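Local atomic coordinates of GH127 beta-L-arabinofuranoside (Geobacillus stearothermophilus, PDB entry 4QK0), a protein that probably hydrolyses beta-L-arabinofuranosides as a GH127 glycoside hydrolase, releasing L-arabinose. Residues Phe319-Asp322 and Phe323-Pro326; Gly246-His250 and Gln251-Pro255; Val267-Leu270 and Tyr271-Ala275. All coordinates share one frame; numbering follows the deposited sequence.

Contact 1: residues Phe319-Asp322 and Phe323-Pro326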
loop_
_atom_site.group_PDB
_atom_site.type_symbol
_atom_site.label_atom_id
_atom_site.label_comp_id
_atom_site.label_asym_id
_atom_site.label_seq_id
_atom_site.Cartn_x
_atom_site.Cartn_y
_atom_site.Cartn_z
ATOM N N PHE A 319 1.759 -4.604 13.681
ATOM C CA PHE A 319 2.296 -3.311 13.940
ATOM C C PHE A 319 3.402 -3.012 12.948
ATOM O O PHE A 319 4.146 -3.896 12.491
ATOM C CB PHE A 319 2.874 -3.261 15.333
ATOM C CG PHE A 319 1.829 -3.309 16.436
ATOM C CD1 PHE A 319 1.040 -2.227 16.701
ATOM C CD2 PHE A 319 1.631 -4.466 17.172
ATOM C CE1 PHE A 319 0.086 -2.261 17.710
ATOM C CE2 PHE A 319 0.657 -4.516 18.183
ATOM C CZ PHE A 319 -0.121 -3.424 18.454
ATOM N N THR A 320 3.525 -1.734 12.624
ATOM C CA THR A 320 4.708 -1.235 11.940
ATOM C C THR A 320 5.535 -0.426 12.934
ATOM O O THR A 320 6.492 -0.945 13.507
ATOM C CB THR A 320 4.347 -0.419 10.692
ATOM O OG1 THR A 320 3.412 0.627 11.008
ATOM C CG2 THR A 320 3.718 -1.359 9.694
ATOM N N PHE A 321 5.278 0.876 13.035
ATOM C CA PHE A 321 6.106 1.721 13.888
ATOM C C PHE A 321 5.345 2.960 14.249
ATOM O O PHE A 321 4.270 3.277 13.671
ATOM C CB PHE A 321 7.484 2.022 13.205
ATOM C CG PHE A 321 7.357 2.722 11.880
ATOM C CD1 PHE A 321 7.272 4.124 11.825
ATOM C CD2 PHE A 321 7.217 2.003 10.708
ATOM C CE1 PHE A 321 7.077 4.792 10.617
ATOM C CE2 PHE A 321 7.037 2.669 9.481
ATOM C CZ PHE A 321 6.974 4.068 9.459
ATOM N N ASP A 322 5.929 3.744 15.137
ATOM C CA ASP A 322 5.248 4.940 15.632
ATOM C C ASP A 322 4.681 5.861 14.561
ATOM O O ASP A 322 5.369 6.270 13.635
ATOM C CB ASP A 322 6.205 5.740 16.491
ATOM C CG ASP A 322 6.632 4.973 17.774
ATOM O OD1 ASP A 322 6.209 3.800 17.989
ATOM O OD2 ASP A 322 7.423 5.555 18.539
ATOM N N PHE A 323 3.416 6.203 14.747
ATOM C CA PHE A 323 2.724 7.189 13.980
ATOM C C PHE A 323 2.395 6.771 12.512
ATOM O O PHE A 323 1.892 7.605 11.774
ATOM C CB PHE A 323 3.474 8.511 13.984
ATOM C CG PHE A 323 3.756 9.073 15.349
ATOM C CD1 PHE A 323 2.725 9.473 16.190
ATOM C CD2 PHE A 323 5.068 9.291 15.755
ATOM C CE1 PHE A 323 3.002 10.075 17.407
ATOM C CE2 PHE A 323 5.354 9.895 16.986
ATOM C CZ PHE A 323 4.312 10.262 17.819
ATOM N N ASP A 324 2.681 5.524 12.121
ATOM C CA ASP A 324 2.355 4.973 10.795
ATOM C C ASP A 324 0.972 4.355 10.819
ATOM O O ASP A 324 0.782 3.189 11.139
ATOM C CB ASP A 324 3.410 3.942 10.350
ATOM C CG ASP A 324 3.099 3.320 8.967
ATOM O OD1 ASP A 324 2.645 4.040 8.089
ATOM O OD2 ASP A 324 3.308 2.116 8.762
ATOM N N LEU A 325 -0.002 5.173 10.519
ATOM C CA LEU A 325 -1.407 4.790 10.677
ATOM C C LEU A 325 -2.248 5.142 9.455
ATOM O O LEU A 325 -3.154 5.988 9.517
ATOM C CB LEU A 325 -1.958 5.532 11.890
ATOM C CG LEU A 325 -1.339 5.043 13.199
ATOM C CD1 LEU A 325 -1.660 6.025 14.295
ATOM C CD2 LEU A 325 -1.822 3.646 13.585
ATOM N N PRO A 326 -1.935 4.508 8.330
ATOM C CA PRO A 326 -2.605 4.785 7.055
ATOM C C PRO A 326 -4.024 4.265 7.129
ATOM O O PRO A 326 -4.263 3.207 7.692
ATOM C CB PRO A 326 -1.786 4.022 6.041
ATOM C CG PRO A 326 -1.224 2.861 6.840
ATOM C CD PRO A 326 -0.893 3.500 8.182
HETATM O O HOH W 1 1.618 2.563 13.760
#
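Asp324 OD2 has two partners: Thr320 OG1 donates a hydrogen bond to it at 2.7 Å, and NH1 of Arg394 of the second subunit meets it in a salt bridge. Between Thr320 and Asp324 the chain folds through a type II beta turn, Phe321 to Asp324, in the loop between strand 318-319 and helix 334-350 of the catalytic domain. Its type shows in the two central residues, Asp322 in the polyproline-like region and Phe323 at positive phi (71°), and it is closed by Asp324 N donating to Phe321 O over 3.2 Å. That bond is nearly straight at the hydrogen, with an N-H...O angle of 163°. Phe321 O has a second partner: a water donates to it at 2.7 Å and also to Asp324 O, bridging the first and last carbonyls of the turn.

The carboxylate reaches Thr320 because chi1 of Asp324 (179°) sets CG opposite the backbone N. The hydroxyl meets OD2 on the anti side, somewhat out of the carboxylate plane, and is itself hydrogen-bonded to Ser312 OG. In the same pose the Asp324 methylene lies over one face of the Phe321 ring in a CH-pi contact, CB standing 3.8 Å from the ring centroid but displaced toward the rim. Trp388 of the second subunit meets the Phe321 ring edge-to-face, which places the turn in the dimer interface. Asp322 is held through OD2 by a salt bridge to Arg302 and through OD1 by a hydrogen bond from Asn298, both on helix 286-302; the Phe323 ring stacks with His540. The closest approach of the Phe321 ring to the Asp324 side chain is from CZ to CB, 3.7 Å.

Contact 2: residues Gly246-His250 and Gln251-Pro255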
loop_
_atom_site.group_PDB
_atom_site.type_symbol
_atom_site.label_atom_id
_atom_site.label_comp_id
_atom_site.label_asym_id
_atom_site.label_seq_id
_atom_site.Cartn_x
_atom_site.Cartn_y
_atom_site.Cartn_z
ATOM N N GLY A 246 11.482 -11.610 11.148
ATOM C CA GLY A 246 11.746 -12.843 11.839
ATOM C C GLY A 246 10.871 -12.951 13.109
ATOM O O GLY A 246 9.652 -12.845 13.034
ATOM N N TYR A 247 11.513 -13.124 14.255
ATOM C CA TYR A 247 10.790 -13.471 15.462
ATOM C C TYR A 247 10.112 -12.322 16.098
ATOM O O TYR A 247 9.348 -12.501 17.040
ATOM C CB TYR A 247 11.710 -14.161 16.442
ATOM C CG TYR A 247 12.168 -15.517 15.965
ATOM C CD1 TYR A 247 11.273 -16.408 15.383
ATOM C CD2 TYR A 247 13.533 -15.902 16.075
ATOM C CE1 TYR A 247 11.688 -17.648 14.945
ATOM C CE2 TYR A 247 13.937 -17.154 15.671
ATOM C CZ TYR A 247 13.009 -18.024 15.098
ATOM O OH TYR A 247 13.419 -19.269 14.656
ATOM N N ARG A 248 10.328 -11.130 15.575
ATOM C CA ARG A 248 9.426 -10.024 15.935
ATOM C C ARG A 248 7.977 -10.347 15.660
ATOM O O ARG A 248 7.088 -9.889 16.374
ATOM C CB ARG A 248 9.780 -8.765 15.155
ATOM C CG ARG A 248 11.142 -8.216 15.549
ATOM C CD ARG A 248 11.688 -7.311 14.461
ATOM N NE ARG A 248 10.868 -6.122 14.315
ATOM C CZ ARG A 248 11.080 -4.970 14.954
ATOM N NH1 ARG A 248 12.070 -4.874 15.840
ATOM N NH2 ARG A 248 10.283 -3.903 14.713
ATOM N N TYR A 249 7.719 -11.156 14.642
ATOM C CA TYR A 249 6.326 -11.526 14.345
ATOM C C TYR A 249 5.623 -12.107 15.569
ATOM O O TYR A 249 4.473 -11.754 15.866
ATOM C CB TYR A 249 6.307 -12.571 13.263
ATOM C CG TYR A 249 4.934 -13.084 12.879
ATOM C CD1 TYR A 249 4.094 -12.337 12.071
ATOM C CD2 TYR A 249 4.523 -14.366 13.243
ATOM C CE1 TYR A 249 2.851 -12.806 11.677
ATOM C CE2 TYR A 249 3.280 -14.888 12.822
ATOM C CZ TYR A 249 2.455 -14.099 12.050
ATOM O OH TYR A 249 1.253 -14.533 11.653
ATOM N N HIS A 250 6.347 -12.974 16.275
ATOM C CA HIS A 250 5.835 -13.643 17.503
ATOM C C HIS A 250 6.231 -12.919 18.821
ATOM O O HIS A 250 5.991 -13.444 19.897
ATOM C CB HIS A 250 6.416 -15.042 17.631
ATOM C CG HIS A 250 6.402 -15.828 16.378
ATOM N ND1 HIS A 250 7.447 -15.803 15.473
ATOM C CD2 HIS A 250 5.492 -16.695 15.879
ATOM C CE1 HIS A 250 7.165 -16.598 14.453
ATOM N NE2 HIS A 250 6.015 -17.190 14.700
ATOM N N GLN A 251 6.834 -11.737 18.717
ATOM C CA GLN A 251 7.355 -11.006 19.873
ATOM C C GLN A 251 8.267 -11.903 20.743
ATOM O O GLN A 251 8.237 -11.825 21.962
ATOM C CB GLN A 251 6.220 -10.396 20.718
ATOM C CG GLN A 251 5.310 -9.449 19.929
ATOM C CD GLN A 251 4.192 -10.153 19.155
ATOM O OE1 GLN A 251 3.784 -11.267 19.505
ATOM N NE2 GLN A 251 3.697 -9.504 18.108
ATOM N N ALA A 252 9.068 -12.707 20.065
ATOM C CA ALA A 252 10.009 -13.596 20.652
ATOM C C ALA A 252 11.426 -13.236 20.233
ATOM O O ALA A 252 12.306 -14.092 20.243
ATOM C CB ALA A 252 9.695 -15.017 20.248
ATOM N N HIS A 253 11.666 -11.963 19.899
ATOM C CA HIS A 253 12.977 -11.477 19.423
ATOM C C HIS A 253 13.915 -11.151 20.597
ATOM O O HIS A 253 15.126 -11.346 20.512
ATOM C CB HIS A 253 12.825 -10.257 18.505
ATOM C CG HIS A 253 11.984 -9.168 19.083
ATOM N ND1 HIS A 253 10.689 -9.377 19.502
ATOM C CD2 HIS A 253 12.216 -7.838 19.238
ATOM C CE1 HIS A 253 10.181 -8.239 19.951
ATOM N NE2 HIS A 253 11.092 -7.291 19.806
ATOM N N ILE A 254 13.339 -10.691 21.692
ATOM C CA ILE A 254 14.059 -10.355 22.913
ATOM C C ILE A 254 13.109 -10.541 24.092
ATOM O O ILE A 254 11.914 -10.593 23.913
ATOM C CB ILE A 254 14.527 -8.869 22.924
ATOM C CG1 ILE A 254 13.316 -7.917 22.860
ATOM C CG2 ILE A 254 15.499 -8.597 21.799
ATOM C CD1 ILE A 254 13.679 -6.455 22.594
ATOM N N PRO A 255 13.642 -10.581 25.312
ATOM C CA PRO A 255 12.776 -10.832 26.420
ATOM C C PRO A 255 11.752 -9.737 26.608
ATOM O O PRO A 255 12.008 -8.587 26.272
ATOM C CB PRO A 255 13.760 -10.944 27.613
ATOM C CG PRO A 255 15.053 -11.427 26.998
ATOM C CD PRO A 255 15.077 -10.689 25.671
#
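From Tyr247 onward the backbone closes in a Schellman motif: Ala252 N donates to Tyr247 O at 3.0 Å, Gln251 N donates to Arg248 O at 3.0 Å, and Gln251 has positive phi (51°). This pair of nested bonds terminates the short 3-10 segment 247-248 and turns the chain into the loop that leads to strand 264-265. The outer bond is the straighter, its N-H...O angle 166°; in the inner one the donor stands above the carbonyl plane of Arg248. As expected for this motif, apolar groups meet at its ends, Tyr247 CB lying 4.4 Å from Ala252 CB.

Gln251 bends at chi2, which folds its amide back over the backbone of Tyr249 and His250. Polar partners outside the turn hold the amide at both ends: OE1 receives a bond from Gln192 NE2, and NE2 donates to the carbonyls of Val263 and His265. Tyr247 meets the 251-255 segment through its CB, while its hydroxyl is hydrogen-bonded to Asp229 OD1.

Arg248 CG lies over one face of the His253 imidazole, 4.0 Å from the ring centroid, in a CH-pi contact. Ile254 CG1 lies over the opposite face, so the ring is clamped between two alkyl groups. His253 ND1 is buried here without a polar partner, its nearest atom across the turn being Arg248 CA at 3.8 Å.

Contact 3: residues Val267-Leu270 and Tyr271-Ala275; sequences VRAL and YMYTA
Val267 CG1 rests over one face of the Tyr271 ring, one helical turn later, at 3.9 Å from the centroid and shifted toward the phenol end. The valine and the tyrosine lie side by side and point the same way, and the valine's chi1 of -174°, which turns CG1 away from the backbone N, brings that methyl over the ring. A second aromatic group lies further round the helix, where the Tyr273 ring folds back along the preceding turn. Its CZ packs against Ala269 CB at 3.7 Å, and its CD2 meets the methyl Leu270 CD2 at 3.9 Å. The same ring face passes over Ala269 O, which is 3.0 Å above the plane; the carbonyl nevertheless keeps its helical bond from Tyr273 N.

Regular alpha-helical i to i+4 bonds run through the segment, that from Tyr271 N to Val267 O being 2.9 Å long. At the polar edge Leu270 O takes two donors, Thr274 N and, at 2.8 Å, Thr274 OG1. They reach it from opposite faces of its plane, and the buried hydroxyl thereby finds a partner within its own helix.

All of this belongs to helix 266-283 in the catalytic domain, which is of the six-hairpin, (alpha/alpha)6-barrel kind. Arg268 NE is hydrogen-bonded to Gly190 O, Leu270 and Thr274 pack on Trp343 of helix 334-350, and Tyr271 touches Ala339 of that helix, Leu196 of helix 194-205, and Asn416 and Arg419 of helix 413-422.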
loop_
_atom_site.group_PDB
_atom_site.type_symbol
_atom_site.label_atom_id
_atom_site.label_comp_id
_atom_site.label_asym_id
_atom_site.label_seq_id
_atom_site.Cartn_x
_atom_site.Cartn_y
_atom_site.Cartn_z
ATOM N N VAL A 267 -2.568 -9.365 17.304
ATOM C CA VAL A 267 -3.316 -10.157 18.260
ATOM C C VAL A 267 -2.356 -10.900 19.188
ATOM O O VAL A 267 -2.541 -10.916 20.404
ATOM C CB VAL A 267 -4.235 -11.181 17.579
ATOM C CG1 VAL A 267 -5.079 -11.871 18.612
ATOM C CG2 VAL A 267 -5.179 -10.500 16.563
ATOM N N ARG A 268 -1.333 -11.493 18.619
ATOM C CA ARG A 268 -0.299 -12.157 19.368
ATOM C C ARG A 268 0.264 -11.202 20.430
ATOM O O ARG A 268 0.368 -11.550 21.631
ATOM C CB ARG A 268 0.828 -12.615 18.475
ATOM C CG ARG A 268 0.548 -13.895 17.727
ATOM C CD ARG A 268 1.723 -14.295 16.808
ATOM N NE ARG A 268 1.552 -15.604 16.200
ATOM C CZ ARG A 268 0.695 -15.881 15.219
ATOM N NH1 ARG A 268 -0.055 -14.938 14.705
ATOM N NH2 ARG A 268 0.561 -17.123 14.796
ATOM N N ALA A 269 0.590 -9.986 20.020
ATOM C CA ALA A 269 1.194 -9.039 20.933
ATOM C C ALA A 269 0.254 -8.718 22.086
ATOM O O ALA A 269 0.693 -8.626 23.242
ATOM C CB ALA A 269 1.588 -7.755 20.202
ATOM N N LEU A 270 -0.995 -8.429 21.759
ATOM C CA LEU A 270 -1.894 -7.949 22.766
ATOM C C LEU A 270 -2.297 -9.081 23.744
ATOM O O LEU A 270 -2.512 -8.801 24.902
ATOM C CB LEU A 270 -3.119 -7.337 22.141
ATOM C CG LEU A 270 -2.890 -6.063 21.312
ATOM C CD1 LEU A 270 -4.183 -5.656 20.684
ATOM C CD2 LEU A 270 -2.375 -4.908 22.083
ATOM N N TYR A 271 -2.370 -10.318 23.271
ATOM C CA TYR A 271 -2.563 -11.438 24.167
ATOM C C TYR A 271 -1.370 -11.584 25.132
ATOM O O TYR A 271 -1.536 -11.895 26.305
ATOM C CB TYR A 271 -2.749 -12.743 23.400
ATOM C CG TYR A 271 -4.092 -12.996 22.799
ATOM C CD1 TYR A 271 -5.112 -12.058 22.838
ATOM C CD2 TYR A 271 -4.365 -14.230 22.181
ATOM C CE1 TYR A 271 -6.374 -12.310 22.261
ATOM C CE2 TYR A 271 -5.611 -14.466 21.582
ATOM C CZ TYR A 271 -6.604 -13.508 21.619
ATOM O OH TYR A 271 -7.849 -13.745 21.046
HETATM N N MSE A 272 -0.177 -11.346 24.626
HETATM C CA MSE A 272 1.012 -11.405 25.442
HETATM C C MSE A 272 0.973 -10.305 26.462
HETATM O O MSE A 272 1.207 -10.549 27.647
HETATM C CB MSE A 272 2.297 -11.303 24.656
HETATM C CG MSE A 272 3.549 -11.570 25.513
HETATM SE SE MSE A 272 5.171 -11.405 24.438
HETATM C CE MSE A 272 4.983 -9.472 24.191
ATOM N N TYR A 273 0.631 -9.103 26.047
ATOM C CA TYR A 273 0.588 -8.009 26.987
ATOM C C TYR A 273 -0.443 -8.246 28.033
ATOM O O TYR A 273 -0.311 -7.784 29.180
ATOM C CB TYR A 273 0.332 -6.665 26.316
ATOM C CG TYR A 273 1.279 -6.322 25.139
ATOM C CD1 TYR A 273 2.554 -6.834 25.045
ATOM C CD2 TYR A 273 0.842 -5.471 24.129
ATOM C CE1 TYR A 273 3.389 -6.498 23.989
ATOM C CE2 TYR A 273 1.680 -5.131 23.071
ATOM C CZ TYR A 273 2.938 -5.656 22.998
ATOM O OH TYR A 273 3.723 -5.296 21.933
ATOM N N THR A 274 -1.540 -8.853 27.639
ATOM C CA THR A 274 -2.627 -9.059 28.567
ATOM C C THR A 274 -2.113 -10.017 29.721
ATOM O O THR A 274 -2.335 -9.753 30.878
ATOM C CB THR A 274 -3.803 -9.674 27.850
ATOM O OG1 THR A 274 -4.383 -8.731 26.931
ATOM C CG2 THR A 274 -4.887 -10.149 28.831
ATOM N N ALA A 275 -1.375 -11.054 29.357
ATOM C CA ALA A 275 -0.759 -11.943 30.306
ATOM C C ALA A 275 0.287 -11.200 31.192
ATOM O O ALA A 275 0.297 -11.346 32.409
ATOM C CB ALA A 275 -0.138 -13.132 29.631
#

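How the contacts relate
Along the chain contact 2 comes first, then contact 3, then contact 1, all within the GH127 catalytic domain. Contacts 2 and 3 have centres about 13 Å apart and touch directly: Gln251 packs its NE2 on Ala269 CB at 3.4 Å and its CB on the selenomethionine Met272. Contact 1 lies about 18 Å from each of the others, centre to centre. It reaches helix 266-283, one of the helices of this domain, through Phe319 CE2, 3.9 Å from Ala269 CB, whereas contacts 1 and 2 do not touch. Ala269 therefore meets residues of both loops. The arrangement joins a buried helix to two loop turns, of which 319-326 alone meets the second subunit.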